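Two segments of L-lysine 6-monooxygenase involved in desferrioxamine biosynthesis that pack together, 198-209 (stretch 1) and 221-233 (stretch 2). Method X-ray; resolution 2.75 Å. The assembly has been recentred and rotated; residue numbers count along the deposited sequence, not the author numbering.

Stretch 1, residues 198-209: LGSGQSAAEIYY
Stretch 2 221-233: QLNWITRAPRFYP

Stretch 1 leaves a β bridge at Leu198, turns through Gly199-Gly201 and enters a helix at Gln202, with Gly201 as N-cap; stretch 2 is a strand over 221-225, then loop. Leu198 pairs with Ile225 in parallel register (CA-CA 5.0 Å), their side chains on the same face of the sheet, whereas the helix runs back nearly antiparallel to the strand (166°, axes 9.9 Å apart). Gly199 (phi/psi 130/158, a conformation that calls for glycine) bonds twice: its N donates to Ile225 O (3.0 Å), and its O accepts from Trp224 NE1 (2.7 Å) in the indole plane. Tyr208 and Trp224, both chi1 t, point toward the opposing stretch and bury the most surface. Their rings form an offset stack (Tyr208 ring to Trp224 six-membered ring, centroids 4.9 Å, planes at 25°), and Tyr208 CB lies over the indole face. Leu222 (t, p) covers the opposite phenol face, its CD2 4.1 Å from the Tyr208 ring centroid, while Tyr208 OH donates to Leu222 O (3.1 Å), tying the ring's polar end to the strand. About one turn earlier, Ala204 and Ala205 pack against the indole, Ala204 CB 4.1 Å from Trp224 CZ2 and Ala205 CB 3.7 Å from Trp224 CH2. Beyond the bridge, Ser200 (p) packs its CB 3.6 Å from Ala228 CB; Thr226 OG1 accepts from Ala228 N (2.9 Å), bracing that loop.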

# COMPACT_ATOMS: atom_id res chain seq x y z
N LEU B 198 19.41 21.85 -9.16
CA LEU B 198 18.68 22.68 -10.09
C LEU B 198 18.04 21.75 -11.14
O LEU B 198 18.74 21.00 -11.80
CB LEU B 198 19.66 23.67 -10.70
CG LEU B 198 19.05 24.98 -11.20
CD1 LEU B 198 20.05 26.11 -11.03
CD2 LEU B 198 18.60 24.85 -12.65
N GLY B 199 16.71 21.76 -11.25
CA GLY B 199 15.96 20.85 -12.14
C GLY B 199 14.81 20.13 -11.45
O GLY B 199 14.81 19.98 -10.23
N SER B 200 13.84 19.67 -12.24
CA SER B 200 12.54 19.18 -11.73
C SER B 200 12.35 17.63 -11.74
O SER B 200 11.44 17.13 -11.10
CB SER B 200 11.42 19.79 -12.58
OG SER B 200 11.28 19.12 -13.84
N GLY B 201 13.17 16.89 -12.48
CA GLY B 201 12.88 15.52 -12.79
C GLY B 201 13.20 14.45 -11.76
O GLY B 201 13.52 14.76 -10.63
N GLN B 202 13.12 13.19 -12.19
CA GLN B 202 13.39 12.04 -11.34
C GLN B 202 14.82 12.06 -10.84
O GLN B 202 15.06 11.71 -9.68
CB GLN B 202 13.12 10.73 -12.10
CG GLN B 202 13.35 9.43 -11.34
CD GLN B 202 12.41 9.23 -10.17
OE1 GLN B 202 11.35 9.84 -10.10
NE2 GLN B 202 12.79 8.38 -9.23
N SER B 203 15.77 12.46 -11.69
CA SER B 203 17.19 12.50 -11.29
C SER B 203 17.43 13.51 -10.18
O SER B 203 18.05 13.18 -9.18
CB SER B 203 18.09 12.79 -12.49
OG SER B 203 18.19 11.63 -13.30
N ALA B 204 16.91 14.72 -10.38
CA ALA B 204 16.96 15.77 -9.37
C ALA B 204 16.44 15.27 -8.03
O ALA B 204 17.10 15.43 -7.00
CB ALA B 204 16.13 16.98 -9.82
N ALA B 205 15.27 14.65 -8.06
CA ALA B 205 14.64 14.19 -6.83
C ALA B 205 15.46 13.10 -6.15
O ALA B 205 15.62 13.14 -4.93
CB ALA B 205 13.23 13.70 -7.10
N GLU B 206 15.96 12.14 -6.92
CA GLU B 206 16.78 11.06 -6.36
C GLU B 206 18.03 11.58 -5.69
O GLU B 206 18.39 11.11 -4.62
CB GLU B 206 17.18 10.07 -7.44
CG GLU B 206 16.04 9.16 -7.84
CD GLU B 206 16.35 8.29 -9.04
OE1 GLU B 206 17.42 8.45 -9.66
OE2 GLU B 206 15.49 7.43 -9.36
N ILE B 207 18.66 12.56 -6.34
CA ILE B 207 19.82 13.24 -5.80
C ILE B 207 19.45 14.00 -4.55
O ILE B 207 20.11 13.86 -3.54
CB ILE B 207 20.48 14.18 -6.84
CG1 ILE B 207 21.20 13.35 -7.89
CG2 ILE B 207 21.44 15.17 -6.20
CD1 ILE B 207 21.68 14.13 -9.09
N TYR B 208 18.39 14.81 -4.62
CA TYR B 208 17.94 15.58 -3.46
C TYR B 208 17.68 14.69 -2.25
O TYR B 208 18.11 15.00 -1.15
CB TYR B 208 16.70 16.42 -3.77
CG TYR B 208 16.44 17.45 -2.70
CD1 TYR B 208 15.64 17.14 -1.60
CD2 TYR B 208 17.02 18.71 -2.77
CE1 TYR B 208 15.40 18.08 -0.61
CE2 TYR B 208 16.81 19.65 -1.78
CZ TYR B 208 15.99 19.34 -0.70
OH TYR B 208 15.78 20.30 0.28
N TYR B 209 17.00 13.58 -2.47
CA TYR B 209 16.78 12.61 -1.42
C TYR B 209 18.09 12.02 -0.88
O TYR B 209 18.24 11.84 0.33
CB TYR B 209 15.85 11.49 -1.92
CG TYR B 209 15.42 10.56 -0.82
CD1 TYR B 209 14.36 10.89 0.02
CD2 TYR B 209 16.08 9.37 -0.59
CE1 TYR B 209 13.97 10.05 1.04
CE2 TYR B 209 15.69 8.52 0.43
CZ TYR B 209 14.64 8.88 1.24
OH TYR B 209 14.26 8.03 2.23
N GLN B 221 23.82 23.17 3.68
CA GLN B 221 22.53 23.67 3.24
C GLN B 221 22.18 22.89 1.98
O GLN B 221 23.06 22.65 1.14
CB GLN B 221 22.59 25.17 2.95
CG GLN B 221 21.29 25.74 2.41
CD GLN B 221 21.32 27.25 2.31
OE1 GLN B 221 21.78 27.81 1.31
NE2 GLN B 221 20.82 27.92 3.33
N LEU B 222 20.92 22.50 1.85
CA LEU B 222 20.48 21.70 0.72
C LEU B 222 19.28 22.36 0.05
O LEU B 222 18.16 22.33 0.57
CB LEU B 222 20.16 20.29 1.18
CG LEU B 222 19.79 19.31 0.08
CD1 LEU B 222 20.90 19.22 -0.95
CD2 LEU B 222 19.49 17.93 0.67
N ASN B 223 19.53 22.94 -1.12
CA ASN B 223 18.51 23.69 -1.85
C ASN B 223 18.04 22.93 -3.07
O ASN B 223 18.72 22.03 -3.56
CB ASN B 223 19.07 25.05 -2.23
CG ASN B 223 19.56 25.82 -1.02
OD1 ASN B 223 18.93 25.78 0.04
ND2 ASN B 223 20.67 26.51 -1.16
N TRP B 224 16.84 23.26 -3.53
CA TRP B 224 16.25 22.69 -4.73
C TRP B 224 15.48 23.78 -5.44
O TRP B 224 14.53 24.31 -4.90
CB TRP B 224 15.31 21.55 -4.38
CG TRP B 224 14.90 20.65 -5.51
CD1 TRP B 224 15.15 20.81 -6.85
CD2 TRP B 224 14.10 19.46 -5.40
NE1 TRP B 224 14.62 19.77 -7.55
CE2 TRP B 224 13.96 18.94 -6.70
CE3 TRP B 224 13.51 18.80 -4.32
CZ2 TRP B 224 13.23 17.76 -6.96
CZ3 TRP B 224 12.78 17.64 -4.57
CH2 TRP B 224 12.66 17.13 -5.89
N ILE B 225 15.91 24.13 -6.65
CA ILE B 225 15.25 25.17 -7.43
C ILE B 225 14.82 24.53 -8.72
O ILE B 225 15.57 23.77 -9.29
CB ILE B 225 16.21 26.33 -7.71
CG1 ILE B 225 16.64 26.96 -6.37
CG2 ILE B 225 15.57 27.35 -8.66
CD1 ILE B 225 17.69 28.04 -6.50
N THR B 226 13.60 24.82 -9.17
CA THR B 226 13.08 24.27 -10.43
C THR B 226 12.30 25.31 -11.22
O THR B 226 11.68 26.20 -10.63
CB THR B 226 12.22 23.01 -10.21
OG1 THR B 226 11.62 22.63 -11.45
CG2 THR B 226 11.10 23.25 -9.18
N ARG B 227 12.35 25.21 -12.55
CA ARG B 227 11.51 26.04 -13.42
C ARG B 227 10.06 25.55 -13.41
O ARG B 227 9.13 26.34 -13.63
CB ARG B 227 12.03 26.05 -14.87
CG ARG B 227 11.34 27.08 -15.76
CD ARG B 227 11.01 26.53 -17.16
NE ARG B 227 12.23 26.35 -17.95
CZ ARG B 227 12.81 27.28 -18.72
NH1 ARG B 227 12.29 28.50 -18.83
NH2 ARG B 227 13.92 26.97 -19.38
N ALA B 228 9.87 24.25 -13.14
CA ALA B 228 8.54 23.64 -13.09
C ALA B 228 7.63 24.37 -12.10
O ALA B 228 8.10 24.85 -11.07
CB ALA B 228 8.66 22.17 -12.70
N PRO B 229 6.32 24.43 -12.41
CA PRO B 229 5.37 25.11 -11.51
C PRO B 229 5.19 24.43 -10.14
O PRO B 229 4.93 25.10 -9.15
CB PRO B 229 4.06 25.09 -12.32
CG PRO B 229 4.19 23.89 -13.21
CD PRO B 229 5.64 23.85 -13.59
N ARG B 230 5.33 23.10 -10.11
CA ARG B 230 5.28 22.32 -8.89
C ARG B 230 6.33 21.23 -9.02
O ARG B 230 6.96 21.09 -10.07
CB ARG B 230 3.92 21.65 -8.76
CG ARG B 230 2.73 22.60 -8.62
CD ARG B 230 1.40 22.00 -9.06
NE ARG B 230 1.35 21.94 -10.52
CZ ARG B 230 1.24 20.84 -11.26
NH1 ARG B 230 1.14 19.63 -10.70
NH2 ARG B 230 1.25 20.95 -12.59
N PHE B 231 6.51 20.45 -7.96
CA PHE B 231 7.29 19.21 -8.02
C PHE B 231 6.33 18.11 -8.44
O PHE B 231 5.93 17.27 -7.62
CB PHE B 231 7.98 18.92 -6.68
CG PHE B 231 8.92 20.01 -6.25
CD1 PHE B 231 10.23 20.03 -6.69
CD2 PHE B 231 8.47 21.03 -5.43
CE1 PHE B 231 11.09 21.05 -6.32
CE2 PHE B 231 9.33 22.05 -5.04
CZ PHE B 231 10.64 22.06 -5.49
N TYR B 232 5.94 18.13 -9.72
CA TYR B 232 4.84 17.29 -10.18
C TYR B 232 5.24 15.83 -10.21
O TYR B 232 6.37 15.50 -10.56
CB TYR B 232 4.23 17.75 -11.54
CG TYR B 232 5.19 18.07 -12.68
CD1 TYR B 232 6.00 17.08 -13.23
CD2 TYR B 232 5.26 19.36 -13.22
CE1 TYR B 232 6.88 17.35 -14.29
CE2 TYR B 232 6.13 19.65 -14.27
CZ TYR B 232 6.94 18.64 -14.80
OH TYR B 232 7.82 18.91 -15.84
N PRO B 233 4.32 14.94 -9.80
CA PRO B 233 4.59 13.52 -9.94
C PRO B 233 4.39 13.04 -11.38
O PRO B 233 3.67 13.66 -12.16
CB PRO B 233 3.56 12.87 -9.02
CG PRO B 233 2.41 13.81 -9.06
CD PRO B 233 2.99 15.18 -9.20